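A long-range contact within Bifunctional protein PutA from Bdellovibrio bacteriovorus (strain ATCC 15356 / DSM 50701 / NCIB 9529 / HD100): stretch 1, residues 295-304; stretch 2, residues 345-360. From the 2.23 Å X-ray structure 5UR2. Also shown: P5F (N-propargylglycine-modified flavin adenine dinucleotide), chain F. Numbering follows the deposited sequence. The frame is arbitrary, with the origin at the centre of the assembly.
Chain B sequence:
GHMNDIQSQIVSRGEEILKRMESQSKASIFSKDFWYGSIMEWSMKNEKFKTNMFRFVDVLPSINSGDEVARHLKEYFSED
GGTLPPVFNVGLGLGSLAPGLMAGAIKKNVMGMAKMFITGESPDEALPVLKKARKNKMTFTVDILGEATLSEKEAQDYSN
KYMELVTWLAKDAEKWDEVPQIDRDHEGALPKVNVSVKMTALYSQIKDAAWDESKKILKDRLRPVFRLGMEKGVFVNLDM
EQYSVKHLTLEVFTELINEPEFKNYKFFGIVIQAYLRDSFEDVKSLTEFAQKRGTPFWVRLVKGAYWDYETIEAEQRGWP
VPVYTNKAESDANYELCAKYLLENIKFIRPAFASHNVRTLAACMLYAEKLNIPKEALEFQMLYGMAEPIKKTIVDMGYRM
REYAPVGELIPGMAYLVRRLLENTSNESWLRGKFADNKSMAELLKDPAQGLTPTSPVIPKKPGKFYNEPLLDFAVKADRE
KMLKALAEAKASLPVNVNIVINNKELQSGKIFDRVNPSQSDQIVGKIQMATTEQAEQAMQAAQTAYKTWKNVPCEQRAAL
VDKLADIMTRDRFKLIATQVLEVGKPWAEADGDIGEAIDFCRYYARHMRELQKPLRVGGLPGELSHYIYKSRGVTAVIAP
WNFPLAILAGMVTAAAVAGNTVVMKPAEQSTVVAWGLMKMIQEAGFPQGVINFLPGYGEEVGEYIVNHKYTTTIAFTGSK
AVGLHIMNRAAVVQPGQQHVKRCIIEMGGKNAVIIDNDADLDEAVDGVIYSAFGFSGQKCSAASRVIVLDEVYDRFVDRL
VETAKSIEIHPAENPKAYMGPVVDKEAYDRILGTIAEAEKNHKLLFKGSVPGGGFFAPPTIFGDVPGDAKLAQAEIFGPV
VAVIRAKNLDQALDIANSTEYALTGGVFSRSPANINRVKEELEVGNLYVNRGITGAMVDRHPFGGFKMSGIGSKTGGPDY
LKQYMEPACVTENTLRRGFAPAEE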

# COMPACT_ATOMS: atom_id res chain seq x y z
N THR B 295 45.06 -41.75 -27.17
CA THR B 295 44.18 -42.86 -27.37
C THR B 295 42.78 -42.26 -27.45
O THR B 295 42.43 -41.41 -26.61
CB THR B 295 44.26 -43.89 -26.24
OG1 THR B 295 45.58 -44.47 -26.21
CG2 THR B 295 43.19 -44.97 -26.38
N PRO B 296 41.98 -42.64 -28.43
CA PRO B 296 40.64 -42.06 -28.53
C PRO B 296 39.75 -42.46 -27.36
O PRO B 296 39.99 -43.44 -26.65
CB PRO B 296 40.11 -42.62 -29.86
CG PRO B 296 41.38 -43.00 -30.64
CD PRO B 296 42.34 -43.48 -29.59
N PHE B 297 38.73 -41.64 -27.14
CA PHE B 297 37.58 -41.99 -26.32
C PHE B 297 36.34 -41.48 -27.06
O PHE B 297 36.45 -40.84 -28.11
CB PHE B 297 37.71 -41.42 -24.91
CG PHE B 297 37.78 -39.93 -24.88
CD1 PHE B 297 38.99 -39.27 -25.01
CD2 PHE B 297 36.62 -39.17 -24.74
CE1 PHE B 297 39.05 -37.89 -24.99
CE2 PHE B 297 36.68 -37.78 -24.73
CZ PHE B 297 37.89 -37.14 -24.85
N TRP B 298 35.17 -41.72 -26.49
CA TRP B 298 33.91 -41.43 -27.15
C TRP B 298 33.20 -40.22 -26.54
O TRP B 298 33.29 -39.97 -25.34
CB TRP B 298 32.98 -42.65 -27.08
CG TRP B 298 33.42 -43.73 -27.99
CD1 TRP B 298 34.51 -44.53 -27.83
CD2 TRP B 298 32.77 -44.15 -29.19
NE1 TRP B 298 34.59 -45.42 -28.87
CE2 TRP B 298 33.53 -45.22 -29.72
CE3 TRP B 298 31.62 -43.74 -29.88
CZ2 TRP B 298 33.19 -45.87 -30.90
CZ3 TRP B 298 31.28 -44.40 -31.05
CH2 TRP B 298 32.07 -45.45 -31.56
N VAL B 299 32.48 -39.47 -27.39
CA VAL B 299 31.57 -38.43 -26.96
C VAL B 299 30.16 -38.81 -27.39
O VAL B 299 29.91 -39.01 -28.58
CB VAL B 299 31.95 -37.05 -27.53
CG1 VAL B 299 30.87 -36.04 -27.18
CG2 VAL B 299 33.27 -36.61 -26.98
N ARG B 300 29.26 -38.96 -26.43
CA ARG B 300 27.85 -39.16 -26.76
C ARG B 300 27.19 -37.79 -26.84
O ARG B 300 26.99 -37.13 -25.81
CB ARG B 300 27.14 -40.04 -25.74
CG ARG B 300 25.65 -40.18 -26.03
CD ARG B 300 24.90 -40.68 -24.82
NE ARG B 300 25.29 -42.03 -24.44
CZ ARG B 300 25.04 -42.55 -23.24
NH1 ARG B 300 24.41 -41.81 -22.32
NH2 ARG B 300 25.42 -43.79 -22.96
N LEU B 301 26.86 -37.36 -28.05
CA LEU B 301 26.35 -36.01 -28.25
C LEU B 301 24.82 -36.06 -28.12
O LEU B 301 24.16 -36.78 -28.87
CB LEU B 301 26.79 -35.48 -29.61
CG LEU B 301 26.50 -34.01 -29.93
CD1 LEU B 301 27.22 -33.06 -28.97
CD2 LEU B 301 26.86 -33.73 -31.38
N VAL B 302 24.29 -35.34 -27.13
CA VAL B 302 22.85 -35.24 -26.91
C VAL B 302 22.47 -33.78 -27.03
O VAL B 302 23.33 -32.91 -27.18
CB VAL B 302 22.42 -35.81 -25.54
CG1 VAL B 302 23.01 -37.18 -25.30
CG2 VAL B 302 22.84 -34.87 -24.40
N LYS B 303 21.17 -33.49 -26.97
CA LYS B 303 20.78 -32.09 -26.87
C LYS B 303 20.76 -31.61 -25.42
O LYS B 303 21.47 -30.67 -25.07
CB LYS B 303 19.46 -31.84 -27.60
CG LYS B 303 19.72 -31.93 -29.09
CD LYS B 303 18.53 -31.74 -29.97
CE LYS B 303 18.93 -32.15 -31.40
NZ LYS B 303 17.79 -32.15 -32.34
N GLY B 304 20.00 -32.29 -24.55
CA GLY B 304 20.01 -31.96 -23.13
C GLY B 304 18.68 -32.22 -22.43
O GLY B 304 17.62 -31.96 -23.00
N ILE B 345 37.43 -37.52 -36.33
CA ILE B 345 37.08 -38.86 -35.88
C ILE B 345 38.33 -39.72 -35.63
O ILE B 345 38.26 -40.70 -34.89
CB ILE B 345 36.11 -39.52 -36.88
CG1 ILE B 345 35.50 -40.79 -36.28
CG2 ILE B 345 36.79 -39.79 -38.24
CD1 ILE B 345 34.32 -41.31 -37.04
N LYS B 346 39.48 -39.33 -36.20
CA LYS B 346 40.72 -40.05 -35.91
C LYS B 346 41.08 -40.01 -34.43
O LYS B 346 41.67 -40.96 -33.91
CB LYS B 346 41.88 -39.47 -36.74
N PHE B 347 40.72 -38.94 -33.73
CA PHE B 347 41.13 -38.76 -32.34
C PHE B 347 40.02 -39.03 -31.34
O PHE B 347 40.31 -39.36 -30.19
CB PHE B 347 41.63 -37.33 -32.11
CG PHE B 347 42.76 -36.91 -33.00
CD1 PHE B 347 44.02 -37.47 -32.84
CD2 PHE B 347 42.56 -35.96 -33.99
CE1 PHE B 347 45.07 -37.07 -33.66
CE2 PHE B 347 43.62 -35.57 -34.80
CZ PHE B 347 44.87 -36.12 -34.64
N ILE B 348 38.77 -38.82 -31.74
CA ILE B 348 37.65 -38.83 -30.81
C ILE B 348 36.44 -39.37 -31.56
O ILE B 348 36.24 -39.07 -32.74
CB ILE B 348 37.44 -37.40 -30.24
CG1 ILE B 348 36.49 -37.38 -29.04
CG2 ILE B 348 37.06 -36.40 -31.37
CD1 ILE B 348 36.49 -36.02 -28.32
N ARG B 349 35.62 -40.18 -30.88
CA ARG B 349 34.56 -40.92 -31.57
C ARG B 349 33.20 -40.38 -31.16
O ARG B 349 32.84 -40.40 -29.97
CB ARG B 349 34.66 -42.42 -31.27
CG ARG B 349 35.93 -43.07 -31.81
CD ARG B 349 35.98 -43.12 -33.36
NE ARG B 349 34.90 -43.95 -33.93
CZ ARG B 349 34.95 -45.27 -34.05
NH1 ARG B 349 36.03 -45.94 -33.65
NH2 ARG B 349 33.91 -45.93 -34.56
N PRO B 350 32.43 -39.82 -32.10
CA PRO B 350 31.08 -39.36 -31.77
C PRO B 350 30.07 -40.50 -31.82
O PRO B 350 30.16 -41.41 -32.65
CB PRO B 350 30.79 -38.33 -32.86
CG PRO B 350 31.55 -38.88 -34.05
CD PRO B 350 32.80 -39.51 -33.50
N ALA B 351 29.10 -40.42 -30.92
CA ALA B 351 27.87 -41.18 -31.02
C ALA B 351 26.73 -40.18 -30.97
O ALA B 351 26.75 -39.27 -30.13
CB ALA B 351 27.77 -42.23 -29.90
N PHE B 352 25.75 -40.32 -31.87
CA PHE B 352 24.71 -39.31 -32.06
C PHE B 352 23.41 -39.79 -31.42
O PHE B 352 22.76 -40.70 -31.92
CB PHE B 352 24.52 -39.00 -33.55
CG PHE B 352 25.73 -38.38 -34.17
CD1 PHE B 352 26.31 -37.27 -33.59
CD2 PHE B 352 26.31 -38.93 -35.29
CE1 PHE B 352 27.44 -36.70 -34.13
CE2 PHE B 352 27.45 -38.35 -35.85
CZ PHE B 352 28.01 -37.24 -35.27
N ALA B 353 23.06 -39.17 -30.29
CA ALA B 353 21.86 -39.51 -29.55
C ALA B 353 20.77 -38.51 -29.92
O ALA B 353 20.86 -37.34 -29.54
CB ALA B 353 22.12 -39.50 -28.05
N SER B 354 19.78 -38.96 -30.69
CA SER B 354 18.69 -38.08 -31.09
C SER B 354 17.60 -38.90 -31.76
O SER B 354 17.89 -39.85 -32.49
CB SER B 354 19.16 -36.99 -32.06
OG SER B 354 18.06 -36.15 -32.41
N HIS B 355 16.34 -38.49 -31.55
CA HIS B 355 15.20 -39.06 -32.26
C HIS B 355 14.73 -38.19 -33.43
O HIS B 355 13.71 -38.50 -34.06
CB HIS B 355 14.04 -39.31 -31.30
CG HIS B 355 14.44 -40.01 -30.04
ND1 HIS B 355 14.85 -39.34 -28.91
CD2 HIS B 355 14.52 -41.33 -29.75
CE1 HIS B 355 15.15 -40.22 -27.97
NE2 HIS B 355 14.96 -41.43 -28.45
N ASN B 356 15.45 -37.12 -33.73
CA ASN B 356 15.05 -36.11 -34.70
C ASN B 356 15.59 -36.50 -36.08
O ASN B 356 16.81 -36.61 -36.25
CB ASN B 356 15.59 -34.76 -34.22
CG ASN B 356 15.27 -33.59 -35.14
OD1 ASN B 356 15.27 -33.71 -36.35
ND2 ASN B 356 15.03 -32.42 -34.54
N VAL B 357 14.69 -36.70 -37.05
CA VAL B 357 15.11 -37.18 -38.38
C VAL B 357 15.99 -36.15 -39.08
O VAL B 357 16.94 -36.52 -39.77
CB VAL B 357 13.89 -37.57 -39.23
CG1 VAL B 357 14.29 -37.80 -40.69
CG2 VAL B 357 13.25 -38.84 -38.70
N ARG B 358 15.70 -34.85 -38.91
CA ARG B 358 16.59 -33.81 -39.45
C ARG B 358 18.01 -33.96 -38.91
O ARG B 358 18.98 -34.05 -39.69
CB ARG B 358 16.04 -32.42 -39.13
CG ARG B 358 17.09 -31.29 -39.19
CD ARG B 358 17.58 -31.01 -40.61
NE ARG B 358 18.86 -30.30 -40.61
CZ ARG B 358 19.35 -29.63 -41.66
NH1 ARG B 358 18.67 -29.57 -42.79
NH2 ARG B 358 20.54 -29.02 -41.58
N THR B 359 18.15 -34.01 -37.58
CA THR B 359 19.45 -34.18 -36.94
C THR B 359 20.17 -35.42 -37.44
O THR B 359 21.35 -35.38 -37.80
CB THR B 359 19.27 -34.26 -35.42
OG1 THR B 359 18.54 -33.11 -34.96
CG2 THR B 359 20.65 -34.32 -34.70
N LEU B 360 19.46 -36.56 -37.45
CA LEU B 360 20.07 -37.80 -37.91
C LEU B 360 20.53 -37.70 -39.37
O LEU B 360 21.62 -38.16 -39.72
CB LEU B 360 19.09 -38.96 -37.73
CG LEU B 360 18.63 -39.25 -36.29
CD1 LEU B 360 17.46 -40.23 -36.26
CD2 LEU B 360 19.79 -39.79 -35.50
PA P5F F . 14.47 -32.82 -30.37
O1A P5F F . 15.03 -32.61 -31.81
O2A P5F F . 13.05 -32.63 -30.16
O5B P5F F . 15.03 -31.89 -29.32
C5B P5F F . 14.44 -31.63 -28.05
C4B P5F F . 15.48 -30.92 -27.18
O4B P5F F . 15.71 -29.58 -27.54
C3B P5F F . 15.19 -30.84 -25.71
O3B P5F F . 15.44 -32.03 -25.06
C2B P5F F . 16.08 -29.76 -25.26
O2B P5F F . 17.36 -30.26 -25.08
C1B P5F F . 16.08 -28.83 -26.42
N9A P5F F . 15.15 -27.73 -26.30
C8A P5F F . 13.78 -27.78 -26.11
N7A P5F F . 13.30 -26.53 -26.08
C5A P5F F . 14.34 -25.62 -26.26
C6A P5F F . 14.45 -24.23 -26.30
N6A P5F F . 13.28 -23.40 -26.15
N1A P5F F . 15.64 -23.64 -26.47
C2A P5F F . 16.77 -24.37 -26.62
N3A P5F F . 16.70 -25.73 -26.56
C4A P5F F . 15.54 -26.37 -26.39
N1 P5F F . 20.39 -35.65 -21.80
C2 P5F F . 21.35 -35.08 -20.88
O2 P5F F . 21.25 -33.74 -20.59
N3 P5F F . 22.38 -35.88 -20.30
C4 P5F F . 22.51 -37.26 -20.58
O4 P5F F . 23.55 -37.99 -19.97
C4X P5F F . 21.50 -37.87 -21.54
N5 P5F F . 21.45 -39.31 -21.80
C5X P5F F . 20.76 -39.72 -23.04
C6 P5F F . 21.10 -41.02 -23.68
C7 P5F F . 20.50 -41.38 -24.92
C7M P5F F . 20.86 -42.70 -25.56
C8 P5F F . 19.57 -40.50 -25.55
C8M P5F F . 18.91 -40.84 -26.86
C9 P5F F . 19.24 -39.26 -24.94
C9A P5F F . 19.86 -38.88 -23.64
N10 P5F F . 19.54 -37.59 -23.03
C10 P5F F . 20.50 -37.06 -22.10
C1' P5F F . 18.39 -36.76 -23.47
C2' P5F F . 18.72 -35.90 -24.70
O2' P5F F . 19.64 -34.94 -24.32
C3' P5F F . 17.52 -35.23 -25.36
O3' P5F F . 16.95 -34.36 -24.45
C4' P5F F . 16.43 -36.18 -25.84
O4' P5F F . 17.05 -37.38 -26.15
C5' P5F F . 15.53 -35.64 -26.97
O5' P5F F . 16.23 -34.90 -27.95
P P5F F . 15.97 -34.98 -29.55
O1P P5F F . 17.19 -34.67 -30.51
O2P P5F F . 15.30 -36.40 -29.65
O3P P5F F . 14.56 -34.16 -29.73
C21 P5F F . 20.67 -39.95 -19.38
C22 P5F F . 21.15 -39.70 -20.62
C23 P5F F . 21.46 -39.55 -18.12
O HOH W 1 19.26 -35.38 -28.36

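Two parallel neighbouring strands, 298-302 and 349-353, form the core of this contact, which buries 833 Å² counted over both sides. Five backbone hydrogen bonds alternate along the pair: Arg349 N to Phe297 O (3.0 Å), Val299 N to Arg349 O (2.8 Å), Ala351 N to Val299 O (2.8 Å), Leu301 N to Ala351 O (2.8 Å) and Ala353 N to Leu301 O (3.0 Å). Pro350, which has no amide hydrogen, falls at a position where the ladder asks for none; its CA instead lies 3.4 Å from Val299 O.

Trp298, Arg349, Arg300 and Ala351 share one face of the sheet. With chi1 m (-73°) and chi2 71°, the Trp298 indole swings across the neighbouring strand, so that Arg349 CB sits over its six-membered ring, 3.4 Å from the centroid, in a CH-pi contact. Arg349 is m at chi1, chi2 and chi3; this curled chain brings its guanidinium back with one face over Trp298 CH2, while NH1 and NH2 are hydrogen-bonded elsewhere in the structure. The small Ala351 meets the indole edge, its CB 4.1 Å from Trp298 CE3. Arg300 begins extended, t at chi1 and chi2, and its CG passes 4.1 Å from Ala353 CB as the chain runs toward the flavin, where NH1 lies 3.7 Å from P5F C6.

The other face, carrying Val299, Pro350, Leu301 and Phe352, is apolar. Ile348, t at both chi angles, extends its CD1 to within 3.5 Å of Val299 CG2 and 3.9 Å of Phe297 CZ. Phe297 starts away from the other stretch, but chi1 p brings its ring back, with Ile348 CG1 over one face. Leu301 (t, p) places CD2 4.1 Å from Phe352 CE1, at the edge of that ring.

Beyond the strands, polar groups gather around the modified FAD. Lys303 leaves the backbone with chi1 m and is t thereafter, a nearly straight chain whose NZ donates to Thr359 OG1 (2.9 Å) and P5F O1A (2.8 Å). Asn356 ND2 donates to the same O1A (2.7 Å), and Ser354 OG, chi1 t, donates to P5F O1P (2.6 Å) while accepting from Asn356 N (3.1 Å). Asn356 also caps the following helix, its OD1 accepting from Thr359 N (3.1 Å). A water accepts from Lys303 N (3.0 Å) and lies 2.8 Å from Ala353 O, linking the strand ends. Gly304, at phi/psi 149/140, has a backbone that would jam a CB against the preceding carbonyl; its own O accepts from P5F O2B (2.7 Å).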